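Local structure of polymeric immunoglobulin receptor (Mus musculus, 4NOB) at residues V14-I17 with S21-I24; R38-R43 with G104-V109; A68-F73 with F79-E84. The protein probably binds polymeric immunoglobulins and carries them across epithelia, its first extracellular module being a V-type immunoglobulin domain. All coordinates share one frame; numbering follows the deposited sequence.

Contact 1 of 3, residues V14-I17 with S21-I24; sequences VSSI and SVSI. With EDO (1,2-ethanediol), chain F.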
ATOM      1  N   VAL A  14       7.615   5.296   4.992  1.00 12.74           N
ATOM      2  CA  VAL A  14       6.766   6.434   4.717  1.00 13.94           C
ATOM      3  C   VAL A  14       6.405   7.091   6.039  1.00 13.97           C
ATOM      4  O   VAL A  14       5.961   6.409   6.931  1.00 14.07           O
ATOM      5  CB  VAL A  14       5.456   6.013   4.003  1.00 14.44           C
ATOM      6  CG1 VAL A  14       4.552   7.214   3.821  1.00 16.97           C
ATOM      7  CG2 VAL A  14       5.794   5.348   2.648  1.00 14.81           C
ATOM      8  N   SER A  15       6.774   8.371   6.201  1.00 14.14           N
ATOM      9  CA  SER A  15       6.504   9.099   7.462  1.00 16.77           C
ATOM     10  C   SER A  15       5.433  10.140   7.172  1.00 16.75           C
ATOM     11  O   SER A  15       5.516  10.854   6.168  1.00 20.65           O
ATOM     12  CB  SER A  15       7.721   9.822   7.896  1.00 22.36           C
ATOM     13  OG  SER A  15       8.731   8.886   8.191  1.00 29.29           O
ATOM     14  N   SER A  16       4.424  10.236   8.026  1.00 14.73           N
ATOM     15  CA  SER A  16       3.352  11.201   7.909  1.00 14.34           C
ATOM     16  C   SER A  16       2.946  11.651   9.286  1.00 13.19           C
ATOM     17  O   SER A  16       3.488  11.202  10.326  1.00 13.23           O
ATOM     18  CB  SER A  16       2.186  10.539   7.214  1.00 18.33           C
ATOM     19  OG  SER A  16       1.314  11.572   6.712  1.00 24.09           O
ATOM     20  N   ILE A  17       2.010  12.606   9.310  1.00 15.49           N
ATOM     21  CA  ILE A  17       1.384  13.117  10.511  1.00 16.03           C
ATOM     22  C   ILE A  17      -0.098  12.868  10.449  1.00 14.91           C
ATOM     23  O   ILE A  17      -0.739  12.856   9.367  1.00 14.04           O
ATOM     24  CB  ILE A  17       1.654  14.628  10.599  1.00 19.92           C
ATOM     25  CG1 ILE A  17       3.180  14.908  10.647  1.00 24.21           C
ATOM     26  CG2 ILE A  17       0.996  15.231  11.785  1.00 23.03           C
ATOM     27  CD1 ILE A  17       3.840  14.296  11.834  1.00 28.65           C
ATOM     28  N   SER A  21      -2.500  12.687   4.099  1.00 12.74           N
ATOM     29  CA  SER A  21      -2.661  11.690   3.076  1.00 12.09           C
ATOM     30  C   SER A  21      -1.298  11.279   2.589  1.00 13.14           C
ATOM     31  O   SER A  21      -0.321  12.082   2.564  1.00 13.78           O
ATOM     32  CB  SER A  21      -3.414  12.274   1.910  1.00 12.49           C
ATOM     33  OG  SER A  21      -4.722  12.721   2.196  1.00 17.54           O
ATOM     34  N   VAL A  22      -1.228  10.028   2.119  1.00 11.87           N
ATOM     35  CA  VAL A  22      -0.056   9.548   1.442  1.00 12.36           C
ATOM     36  C   VAL A  22      -0.399   8.895   0.105  1.00 11.89           C
ATOM     37  O   VAL A  22      -1.533   8.503  -0.139  1.00 11.40           O
ATOM     38  CB  VAL A  22       0.769   8.560   2.218  1.00 12.85           C
ATOM     39  CG1 VAL A  22       1.408   9.211   3.429  1.00 14.37           C
ATOM     40  CG2 VAL A  22      -0.072   7.354   2.555  1.00 12.85           C
ATOM     41  N   SER A  23       0.591   8.885  -0.815  1.00 11.43           N
ATOM     42  CA  SER A  23       0.447   8.275  -2.117  1.00 11.66           C
ATOM     43  C   SER A  23       1.622   7.431  -2.365  1.00 12.37           C
ATOM     44  O   SER A  23       2.755   7.990  -2.564  1.00 16.89           O
ATOM     45  CB  SER A  23       0.341   9.328  -3.175  1.00 14.43           C
ATOM     46  OG  SER A  23       0.064   8.867  -4.457  1.00 17.43           O
ATOM     47  N   ILE A  24       1.438   6.117  -2.271  1.00 10.61           N
ATOM     48  CA  ILE A  24       2.575   5.145  -2.266  1.00 10.44           C
ATOM     49  C   ILE A  24       2.657   4.486  -3.597  1.00 10.69           C
ATOM     50  O   ILE A  24       1.714   3.836  -4.015  1.00 12.02           O
ATOM     51  CB  ILE A  24       2.325   4.123  -1.202  1.00 11.25           C
ATOM     52  CG1 ILE A  24       2.455   4.810   0.208  1.00 13.19           C
ATOM     53  CG2 ILE A  24       3.254   2.914  -1.281  1.00 12.29           C
ATOM     54  CD1 ILE A  24       1.908   4.026   1.330  1.00 15.08           C
TER
HETATM   55  C1  EDO F 205       4.370   9.617   0.553  1.00 35.25           C
HETATM   56  O1  EDO F 205       3.124  10.145   0.027  1.00 26.21           O
HETATM   57  C2  EDO F 205       4.431   8.146   0.185  1.00 34.97           C
HETATM   58  O2  EDO F 205       5.540   7.682  -0.632  1.00 33.67           O
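V14 meets V22 and I24 through its two methyl branches, while the two backbones stay well apart. The short strand axes approach no closer than 9.1 Å, at 166° between their directions, so the pairing is made by side chains and not by a backbone ladder. From CB, the V14 side chain forks. CG1, anti to the backbone N (chi1 176°), heads for V22 and lies 3.7 Å from its CG1, the two valines meeting obliquely. CG2 turns toward I24, whose CG1 is 4.2 Å from V14 CG2, a looser contact. A 1,2-ethanediol, probably from the crystallisation liquor, lies against both branches: V14 CG1 is 3.8 Å from its C2. The backbone N-H of S23 is taken up by the diol's O1, with S23 N 3.0 Å from O1 and the bond almost straight at 175°. Further along, S16 OG passes V22 CG1 at 4.0 Å without bonding across the contact; its hydrogen bond goes to D20 OD2. D20 OD2 also accepts the I17 N-H, which fixes the carboxylate at the turn between the two segments. Behind V14, V109 and L111 of strand 105-114 close the apolar cluster, and the backbone of V14 is bonded to that strand through S110 and E112. The parallel pairing of strand 13-17 with strand 105-114, while strand 22-27 belongs to the other sheet, is the A'-to-B passage between sheets seen at the edge of V-set immunoglobulin sandwiches.

Contact 2 of 3, residues R38-R43 with G104-V109; sequences RKYWCR and GLSFDV. With EDO (1,2-ethanediol), chain E.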
ATOM      1  N   ARG A  38      -3.521  -9.289 -10.290  1.00 10.71           N
ATOM      2  CA  ARG A  38      -4.031  -8.635  -9.066  1.00 11.77           C
ATOM      3  C   ARG A  38      -2.913  -7.833  -8.381  1.00 11.26           C
ATOM      4  O   ARG A  38      -1.775  -8.298  -8.235  1.00 11.18           O
ATOM      5  CB  ARG A  38      -4.577  -9.689  -8.112  1.00 13.81           C
ATOM      6  CG  ARG A  38      -4.993  -9.188  -6.764  1.00 17.09           C
ATOM      7  CD  ARG A  38      -5.558 -10.319  -5.957  1.00 21.95           C
ATOM      8  NE  ARG A  38      -5.916  -9.941  -4.554  1.00 22.66           N
ATOM      9  CZ  ARG A  38      -5.117 -10.075  -3.501  1.00 20.21           C
ATOM     10  NH1 ARG A  38      -3.933 -10.671  -3.519  1.00 22.71           N
ATOM     11  NH2 ARG A  38      -5.628  -9.699  -2.329  1.00 24.17           N
ATOM     12  N   LYS A  39      -3.231  -6.607  -7.989  1.00 10.42           N
ATOM     13  CA  LYS A  39      -2.403  -5.802  -7.138  1.00  9.01           C
ATOM     14  C   LYS A  39      -3.040  -5.698  -5.792  1.00  9.39           C
ATOM     15  O   LYS A  39      -4.266  -5.609  -5.644  1.00 11.00           O
ATOM     16  CB  LYS A  39      -2.301  -4.381  -7.691  1.00 10.32           C
ATOM     17  CG  LYS A  39      -2.090  -4.215  -9.168  1.00 11.42           C
ATOM     18  CD  LYS A  39      -0.863  -4.814  -9.739  1.00 12.35           C
ATOM     19  CE  LYS A  39      -0.577  -4.622 -11.207  1.00 12.43           C
ATOM     20  NZ  LYS A  39      -1.701  -5.074 -12.046  1.00 13.18           N
ATOM     21  N   TYR A  40      -2.202  -5.586  -4.746  1.00  9.06           N
ATOM     22  CA  TYR A  40      -2.742  -5.473  -3.369  1.00  9.14           C
ATOM     23  C   TYR A  40      -1.878  -4.611  -2.477  1.00  9.01           C
ATOM     24  O   TYR A  40      -0.686  -4.436  -2.704  1.00 10.00           O
ATOM     25  CB  TYR A  40      -2.955  -6.870  -2.734  1.00 10.35           C
ATOM     26  CG  TYR A  40      -1.713  -7.659  -2.545  1.00 10.81           C
ATOM     27  CD1 TYR A  40      -0.861  -7.455  -1.452  1.00 11.27           C
ATOM     28  CD2 TYR A  40      -1.275  -8.592  -3.475  1.00 11.62           C
ATOM     29  CE1 TYR A  40       0.311  -8.161  -1.322  1.00 11.44           C
ATOM     30  CE2 TYR A  40      -0.097  -9.262  -3.322  1.00 13.16           C
ATOM     31  CZ  TYR A  40       0.717  -9.035  -2.239  1.00 13.13           C
ATOM     32  OH  TYR A  40       1.892  -9.767  -2.009  1.00 16.95           O
ATOM     33  N   TRP A  41      -2.504  -4.171  -1.392  1.00  8.99           N
ATOM     34  CA  TRP A  41      -1.892  -3.499  -0.274  1.00  9.33           C
ATOM     35  C   TRP A  41      -2.436  -4.257   0.943  1.00  9.75           C
ATOM     36  O   TRP A  41      -3.629  -4.335   1.146  1.00 10.29           O
ATOM     37  CB  TRP A  41      -2.264  -2.047  -0.237  1.00  9.79           C
ATOM     38  CG  TRP A  41      -1.865  -1.239   0.945  1.00  9.37           C
ATOM     39  CD1 TRP A  41      -2.718  -0.762   1.904  1.00  8.48           C
ATOM     40  CD2 TRP A  41      -0.551  -0.764   1.301  1.00  9.05           C
ATOM     41  NE1 TRP A  41      -2.041  -0.035   2.855  1.00  9.62           N
ATOM     42  CE2 TRP A  41      -0.704   0.025   2.464  1.00 10.17           C
ATOM     43  CE3 TRP A  41       0.719  -0.906   0.738  1.00 10.31           C
ATOM     44  CZ2 TRP A  41       0.357   0.690   3.071  1.00 10.24           C
ATOM     45  CZ3 TRP A  41       1.757  -0.246   1.340  1.00 11.91           C
ATOM     46  CH2 TRP A  41       1.560   0.545   2.487  1.00 11.70           C
ATOM     47  N   CYS A  42      -1.532  -4.693   1.803  1.00 10.19           N
ATOM     48  CA  CYS A  42      -1.903  -5.501   2.991  1.00 10.78           C
ATOM     49  C   CYS A  42      -1.070  -5.054   4.206  1.00 10.40           C
ATOM     50  O   CYS A  42       0.014  -4.509   4.077  1.00  9.96           O
ATOM     51  CB  CYS A  42      -1.726  -6.987   2.704  1.00 13.01           C
ATOM     52  SG  CYS A  42      -0.048  -7.544   2.360  1.00 15.02           S
ATOM     53  N   ARG A  43      -1.634  -5.306   5.400  1.00 11.01           N
ATOM     54  CA  ARG A  43      -0.961  -5.032   6.669  1.00 10.24           C
ATOM     55  C   ARG A  43      -0.519  -6.310   7.326  1.00 12.48           C
ATOM     56  O   ARG A  43      -1.281  -7.250   7.440  1.00 12.57           O
ATOM     57  CB  ARG A  43      -1.964  -4.326   7.630  1.00 11.66           C
ATOM     58  CG  ARG A  43      -1.306  -3.856   8.933  1.00 14.50           C
ATOM     59  CD  ARG A  43      -2.206  -2.879   9.780  1.00 18.24           C
ATOM     60  NE  ARG A  43      -1.388  -2.303  10.859  1.00 22.78           N
ATOM     61  CZ  ARG A  43      -1.715  -1.233  11.496  1.00 26.17           C
ATOM     62  NH1 ARG A  43      -2.798  -0.574  11.229  1.00 25.67           N
ATOM     63  NH2 ARG A  43      -0.940  -0.853  12.500  1.00 40.05           N
ATOM     64  N   GLY A 104       4.278 -14.484  -2.799  1.00 53.04           N
ATOM     65  CA  GLY A 104       4.303 -13.922  -4.193  1.00 55.54           C
ATOM     66  C   GLY A 104       5.092 -12.614  -4.307  1.00 47.85           C
ATOM     67  O   GLY A 104       5.870 -12.305  -3.352  1.00 54.74           O
ATOM     68  N   LEU A 105       4.906 -11.798  -5.383  1.00 34.13           N
ATOM     69  CA  LEU A 105       5.819 -10.715  -5.495  1.00 23.79           C
ATOM     70  C   LEU A 105       5.391  -9.526  -4.612  1.00 17.84           C
ATOM     71  O   LEU A 105       4.339  -9.035  -4.794  1.00 15.63           O
ATOM     72  CB  LEU A 105       5.947 -10.234  -6.920  1.00 25.89           C
ATOM     73  CG  LEU A 105       6.095 -11.281  -8.013  1.00 34.76           C
ATOM     74  CD1 LEU A 105       6.298 -10.575  -9.361  1.00 37.23           C
ATOM     75  CD2 LEU A 105       7.258 -12.173  -7.654  1.00 34.54           C
ATOM     76  N   SER A 106       6.249  -9.153  -3.653  1.00 13.42           N
ATOM     77  CA  SER A 106       5.902  -8.035  -2.770  1.00 13.29           C
ATOM     78  C   SER A 106       7.071  -7.255  -2.263  1.00 13.15           C
ATOM     79  O   SER A 106       8.239  -7.657  -2.457  1.00 13.67           O
ATOM     80  CB  SER A 106       5.122  -8.542  -1.614  1.00 15.65           C
ATOM     81  OG  SER A 106       5.934  -9.355  -0.782  1.00 17.17           O
ATOM     82  N   PHE A 107       6.769  -6.047  -1.744  1.00 10.86           N
ATOM     83  CA  PHE A 107       7.709  -5.109  -1.214  1.00 10.94           C
ATOM     84  C   PHE A 107       7.215  -4.596   0.116  1.00 10.21           C
ATOM     85  O   PHE A 107       6.027  -4.249   0.220  1.00 11.06           O
ATOM     86  CB  PHE A 107       7.976  -3.985  -2.196  1.00 11.68           C
ATOM     87  CG  PHE A 107       8.936  -2.968  -1.692  1.00  9.94           C
ATOM     88  CD1 PHE A 107      10.327  -3.080  -1.922  1.00 10.80           C
ATOM     89  CD2 PHE A 107       8.496  -1.833  -1.017  1.00  9.99           C
ATOM     90  CE1 PHE A 107      11.166  -2.123  -1.453  1.00 10.72           C
ATOM     91  CE2 PHE A 107       9.369  -0.937  -0.520  1.00 11.07           C
ATOM     92  CZ  PHE A 107      10.715  -1.040  -0.770  1.00 10.83           C
ATOM     93  N   ASP A 108       8.084  -4.555   1.130  1.00 11.30           N
ATOM     94  CA  ASP A 108       7.715  -4.156   2.524  1.00  9.99           C
ATOM     95  C   ASP A 108       7.829  -2.629   2.645  1.00  9.69           C
ATOM     96  O   ASP A 108       8.875  -2.042   2.366  1.00 11.02           O
ATOM     97  CB  ASP A 108       8.649  -4.799   3.514  1.00 11.98           C
ATOM     98  CG  ASP A 108       8.499  -6.294   3.567  1.00 18.12           C
ATOM     99  OD1 ASP A 108       7.623  -6.951   2.983  1.00 20.75           O
ATOM    100  OD2 ASP A 108       9.453  -6.847   4.200  1.00 26.40           O
ATOM    101  N   VAL A 109       6.758  -2.049   3.169  1.00  9.48           N
ATOM    102  CA  VAL A 109       6.643  -0.620   3.433  1.00  9.69           C
ATOM    103  C   VAL A 109       6.370  -0.421   4.922  1.00 10.57           C
ATOM    104  O   VAL A 109       5.375  -0.982   5.460  1.00 12.06           O
ATOM    105  CB  VAL A 109       5.529  -0.030   2.586  1.00 10.00           C
ATOM    106  CG1 VAL A 109       5.372   1.453   2.909  1.00 11.05           C
ATOM    107  CG2 VAL A 109       5.748  -0.238   1.115  1.00 10.70           C
TER
HETATM  108  C1  EDO E 204      -6.132   0.477   9.303  1.00 27.69           C
HETATM  109  O1  EDO E 204      -5.234   0.922  10.342  1.00 31.06           O
HETATM  110  C2  EDO E 204      -5.421  -0.546   8.521  1.00 31.13           C
HETATM  111  O2  EDO E 204      -5.130  -1.691   9.329  1.00 28.61           O
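W41 and V109, both buried, form the more extensively packed part of this contact, the benzo edge of the indole running onto the valine methyls. W41 CH2 is 3.9 Å from V109 CG1, which lies close to the ring plane, while W41 CZ3 is 4.0 Å from V109 CG2; two ring atoms and both branches are used, and the two side chains cross at about a right angle. The indole reaches there because W41 CG is anti to its backbone N (chi1 172°). Its polar end is held elsewhere, NE1 donating to Y64 OH, and its ring lies nearly parallel to that of Y94. The sparser part lies around the phenol of Y40, a residue that precedes W41 and projects from the other side of the strand. Y40 is buried too, but it meets the other segment through its OH alone, which approaches S106 CB at 3.5 Å and L105 O at 3.8 Å, neither of them a hydrogen bond; L105 and S106 are partly exposed. At the far end R43 takes no part in the cross-strand packing: its NH1 donates to O2 of a 1,2-ethanediol at 3.2 Å (165°) and also to D89 O. The strand axes stay 9.2 Å apart and are turned by 43°, which fits two strands that do not pair directly. Between them runs strand 92-98, hydrogen-bonded antiparallel to both 39-44 and 105-114, and strand 78-83 of the opposing sheet meets W41 through I81 and I83; C42 is tied by its disulfide to C50 at the start of strand 50-52.

Contact 3 of 3, residues A68-F73 with F79-E84; sequences ANLINF and FVINIE. With NAG (2-acetamido-2-deoxy-beta-D-glucopyranose), chain B.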
ATOM      1  N   ALA A  68      -9.478   5.523   0.746  1.00  9.64           N
ATOM      2  CA  ALA A  68      -8.355   4.882   0.050  1.00  9.11           C
ATOM      3  C   ALA A  68      -8.681   4.558  -1.373  1.00 10.69           C
ATOM      4  O   ALA A  68      -9.835   4.370  -1.786  1.00 11.51           O
ATOM      5  CB  ALA A  68      -7.840   3.639   0.764  1.00  9.61           C
ATOM      6  N   ASN A  69      -7.650   4.421  -2.215  1.00 10.01           N
ATOM      7  CA  ASN A  69      -7.800   4.037  -3.646  1.00 10.24           C
ATOM      8  C   ASN A  69      -6.494   3.266  -3.950  1.00 10.47           C
ATOM      9  O   ASN A  69      -5.445   3.415  -3.327  1.00 11.57           O
ATOM     10  CB  ASN A  69      -7.909   5.310  -4.534  1.00 11.64           C
ATOM     11  CG  ASN A  69      -8.372   5.066  -5.962  1.00 13.65           C
ATOM     12  OD1 ASN A  69      -8.655   3.987  -6.352  1.00 12.67           O
ATOM     13  ND2 ASN A  69      -8.435   6.148  -6.762  1.00 13.47           N
ATOM     14  N   LEU A  70      -6.605   2.370  -4.905  1.00 10.66           N
ATOM     15  CA  LEU A  70      -5.460   1.666  -5.489  1.00  9.47           C
ATOM     16  C   LEU A  70      -5.637   1.848  -6.987  1.00 11.36           C
ATOM     17  O   LEU A  70      -6.648   1.409  -7.551  1.00 11.46           O
ATOM     18  CB  LEU A  70      -5.345   0.237  -5.041  1.00 10.20           C
ATOM     19  CG  LEU A  70      -4.095  -0.521  -5.477  1.00 11.07           C
ATOM     20  CD1 LEU A  70      -3.947  -1.760  -4.661  1.00 13.06           C
ATOM     21  CD2 LEU A  70      -4.127  -0.949  -6.957  1.00 12.67           C
ATOM     22  N   ILE A  71      -4.699   2.491  -7.677  1.00 10.10           N
ATOM     23  CA  ILE A  71      -4.810   2.748  -9.092  1.00 10.65           C
ATOM     24  C   ILE A  71      -3.648   2.081  -9.824  1.00 10.59           C
ATOM     25  O   ILE A  71      -2.470   2.372  -9.491  1.00 10.42           O
ATOM     26  CB  ILE A  71      -4.710   4.243  -9.425  1.00 11.74           C
ATOM     27  CG1 ILE A  71      -5.657   5.082  -8.565  1.00 13.79           C
ATOM     28  CG2 ILE A  71      -4.974   4.455 -10.915  1.00 12.52           C
ATOM     29  CD1 ILE A  71      -5.489   6.599  -8.651  1.00 17.35           C
ATOM     30  N   ASN A  72      -3.954   1.189 -10.718  1.00  8.81           N
ATOM     31  CA  ASN A  72      -2.981   0.562 -11.584  1.00  9.37           C
ATOM     32  C   ASN A  72      -2.694   1.471 -12.723  1.00 10.14           C
ATOM     33  O   ASN A  72      -3.578   1.970 -13.400  1.00 10.36           O
ATOM     34  CB  ASN A  72      -3.361  -0.830 -12.052  1.00  9.94           C
ATOM     35  CG  ASN A  72      -2.223  -1.555 -12.799  1.00 11.87           C
ATOM     36  OD1 ASN A  72      -1.093  -1.471 -12.399  1.00 12.03           O
ATOM     37  ND2 ASN A  72      -2.580  -2.262 -13.868  1.00 12.30           N
ATOM     38  N   PHE A  73      -1.400   1.634 -13.038  1.00 10.10           N
ATOM     39  CA  PHE A  73      -0.921   2.395 -14.192  1.00 10.78           C
ATOM     40  C   PHE A  73      -0.097   1.470 -15.102  1.00 11.04           C
ATOM     41  O   PHE A  73       1.160   1.517 -15.060  1.00 10.95           O
ATOM     42  CB  PHE A  73      -0.110   3.624 -13.749  1.00 11.65           C
ATOM     43  CG  PHE A  73      -0.881   4.681 -13.060  1.00 12.28           C
ATOM     44  CD1 PHE A  73      -1.795   5.439 -13.767  1.00 16.62           C
ATOM     45  CD2 PHE A  73      -0.629   4.968 -11.725  1.00 15.21           C
ATOM     46  CE1 PHE A  73      -2.504   6.452 -13.164  1.00 18.49           C
ATOM     47  CE2 PHE A  73      -1.361   6.002 -11.148  1.00 15.74           C
ATOM     48  CZ  PHE A  73      -2.313   6.692 -11.867  1.00 17.49           C
ATOM     49  N   PHE A  79       1.762   0.824  -9.764  1.00  9.21           N
ATOM     50  CA  PHE A  79       0.441   1.130  -9.168  1.00  9.32           C
ATOM     51  C   PHE A  79       0.620   1.994  -7.941  1.00  9.42           C
ATOM     52  O   PHE A  79       1.724   2.078  -7.389  1.00  8.96           O
ATOM     53  CB  PHE A  79      -0.373  -0.162  -8.804  1.00  9.31           C
ATOM     54  CG  PHE A  79       0.207  -1.092  -7.758  1.00 10.73           C
ATOM     55  CD1 PHE A  79       1.231  -1.964  -8.094  1.00 12.48           C
ATOM     56  CD2 PHE A  79      -0.356  -1.154  -6.449  1.00 11.93           C
ATOM     57  CE1 PHE A  79       1.757  -2.822  -7.125  1.00 14.99           C
ATOM     58  CE2 PHE A  79       0.166  -2.050  -5.553  1.00 11.37           C
ATOM     59  CZ  PHE A  79       1.151  -2.875  -5.897  1.00 12.85           C
ATOM     60  N   VAL A  80      -0.436   2.713  -7.595  1.00  9.69           N
ATOM     61  CA  VAL A  80      -0.403   3.695  -6.507  1.00 11.08           C
ATOM     62  C   VAL A  80      -1.476   3.345  -5.471  1.00 10.37           C
ATOM     63  O   VAL A  80      -2.601   2.997  -5.866  1.00 10.58           O
ATOM     64  CB  VAL A  80      -0.535   5.098  -7.021  1.00 13.61           C
ATOM     65  CG1 VAL A  80      -0.451   6.105  -5.930  1.00 16.57           C
ATOM     66  CG2 VAL A  80       0.487   5.385  -8.065  1.00 16.52           C
ATOM     67  N   ILE A  81      -1.083   3.428  -4.204  1.00  9.15           N
ATOM     68  CA  ILE A  81      -2.020   3.306  -3.120  1.00 10.17           C
ATOM     69  C   ILE A  81      -2.134   4.642  -2.448  1.00  9.75           C
ATOM     70  O   ILE A  81      -1.167   5.186  -1.927  1.00 10.14           O
ATOM     71  CB  ILE A  81      -1.516   2.242  -2.106  1.00 11.00           C
ATOM     72  CG1 ILE A  81      -1.237   0.903  -2.762  1.00 12.98           C
ATOM     73  CG2 ILE A  81      -2.527   2.072  -1.008  1.00 12.92           C
ATOM     74  CD1 ILE A  81       0.195   0.507  -2.782  1.00 17.64           C
ATOM     75  N   ASN A  82      -3.330   5.192  -2.493  1.00  8.67           N
ATOM     76  CA  ASN A  82      -3.634   6.486  -1.811  1.00  9.61           C
ATOM     77  C   ASN A  82      -4.392   6.211  -0.548  1.00  9.94           C
ATOM     78  O   ASN A  82      -5.374   5.456  -0.574  1.00 10.79           O
ATOM     79  CB  ASN A  82      -4.453   7.354  -2.756  1.00  9.60           C
ATOM     80  CG  ASN A  82      -3.678   7.852  -3.976  1.00 12.33           C
ATOM     81  OD1 ASN A  82      -2.517   8.078  -3.891  1.00 13.99           O
ATOM     82  ND2 ASN A  82      -4.362   8.020  -5.054  1.00 15.51           N
ATOM     83  N   ILE A  83      -3.938   6.762   0.551  1.00 10.05           N
ATOM     84  CA  ILE A  83      -4.528   6.584   1.875  1.00 10.51           C
ATOM     85  C   ILE A  83      -4.661   7.924   2.512  1.00 11.03           C
ATOM     86  O   ILE A  83      -3.682   8.625   2.645  1.00 12.40           O
ATOM     87  CB  ILE A  83      -3.724   5.628   2.806  1.00 11.22           C
ATOM     88  CG1 ILE A  83      -3.216   4.357   2.033  1.00 12.50           C
ATOM     89  CG2 ILE A  83      -4.600   5.238   3.977  1.00 13.09           C
ATOM     90  CD1 ILE A  83      -2.198   3.640   2.840  1.00 14.71           C
ATOM     91  N   GLU A  84      -5.865   8.261   2.903  1.00  9.91           N
ATOM     92  CA  GLU A  84      -6.206   9.574   3.428  1.00 11.43           C
ATOM     93  C   GLU A  84      -6.652   9.494   4.874  1.00 10.96           C
ATOM     94  O   GLU A  84      -6.920   8.452   5.415  1.00 10.17           O
ATOM     95  CB  GLU A  84      -7.251  10.294   2.568  1.00 13.08           C
ATOM     96  CG  GLU A  84      -6.810  10.245   1.127  1.00 16.07           C
ATOM     97  CD  GLU A  84      -7.826  10.016   0.095  1.00 25.11           C
ATOM     98  OE1 GLU A  84      -9.051   9.966   0.481  1.00 25.32           O
ATOM     99  OE2 GLU A  84      -7.335   9.945  -1.126  1.00 27.00           O
TER
HETATM  100  C1  NAG B 201       2.736   6.673 -14.084  1.00 17.18           C
HETATM  101  C2  NAG B 201       3.415   7.816 -13.347  1.00 18.07           C
HETATM  102  C3  NAG B 201       2.394   8.714 -12.635  1.00 21.13           C
HETATM  103  C4  NAG B 201       1.362   9.156 -13.634  1.00 22.22           C
HETATM  104  C5  NAG B 201       0.772   7.885 -14.235  1.00 21.56           C
HETATM  105  C6  NAG B 201      -0.325   8.230 -15.275  1.00 23.26           C
HETATM  106  C7  NAG B 201       5.653   7.369 -12.397  1.00 20.50           C
HETATM  107  C8  NAG B 201       6.461   6.719 -11.275  1.00 20.17           C
HETATM  108  N2  NAG B 201       4.320   7.201 -12.369  1.00 17.94           N
HETATM  109  O3  NAG B 201       3.092   9.883 -12.157  1.00 23.23           O
HETATM  110  O4  NAG B 201       0.281   9.927 -13.016  1.00 25.89           O
HETATM  111  O5  NAG B 201       1.778   7.213 -14.967  1.00 18.00           O
HETATM  112  O6  NAG B 201       0.228   9.121 -16.281  1.00 27.72           O
HETATM  113  O7  NAG B 201       6.234   7.934 -13.339  1.00 21.64           O
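V80 O is gripped by two neighbouring residues of strand 68-73: I71 N donates to it at 2.8 Å, in the carbonyl plane and with an N-H...O angle of 160°, and the CA-H of L70 adds a contact at 3.2 Å between L70 CA and V80 O. The return bond, V80 N to I71 O, is equally short, with the donor tilted 21° from the carbonyl plane. N69 and N82 repeat the exchange, N82 N donating to N69 O at 2.9 Å, so two hydrogen-bonded pairs alternate with three non-hydrogen-bonded ones along the antiparallel hairpin. On the face bearing L70, F79 and I81, L70 CD2 meets F79 CD2 at 3.8 Å; F79 carries on into the core toward C96. The opposite face bears I71, V80 and N82. There V80 CG2 touches the edge of the F73 ring, 3.6 Å from CE2 and near its plane. I71 CG2 lies over one face of that ring, toward the rim, and C5 of the N-acetylglucosamine covers the other, 3.6 Å above its centre, a geometry consistent with CH-pi packing. With chi1 at -68°, F73 CG is anti to the carbonyl carbon, which swings the ring between sugar and strand. Exchanging F73 for an alanine would probably leave the sugar without its aromatic platform and open a gap beside I71 and V80. The chemistry implies a division of labour: backbone bonds lock the D and E strands of the V-set sheet, one face feeds the hydrophobic core, and the F73 ring, beside V80, packs against the protein-linked glycan.

How the contacts relate
From the N terminus, contact 1 closes first, with three residues between its segments. Contact 2 then opens at 38-43 and closes at 104-109 after 60 intervening residues; contact 3, a hairpin with a four-residue connection between its strands, lies wholly within that span, and none cross. Strand 22-27 of contact 1 pairs with strand 78-83 of contact 3: I24 N lies 2.8 Å from I81 O, and S23 OG is 2.8 Å from N82 OD1. Contacts 1 and 2 meet in the sandwich interior, I24 CD1 lying 3.7 Å from W41 CH2. Contact 2 faces contact 3 there too, W41 CE3 being 3.8 Å from I81 CD1. Together they bind both sheets of the domain around W41.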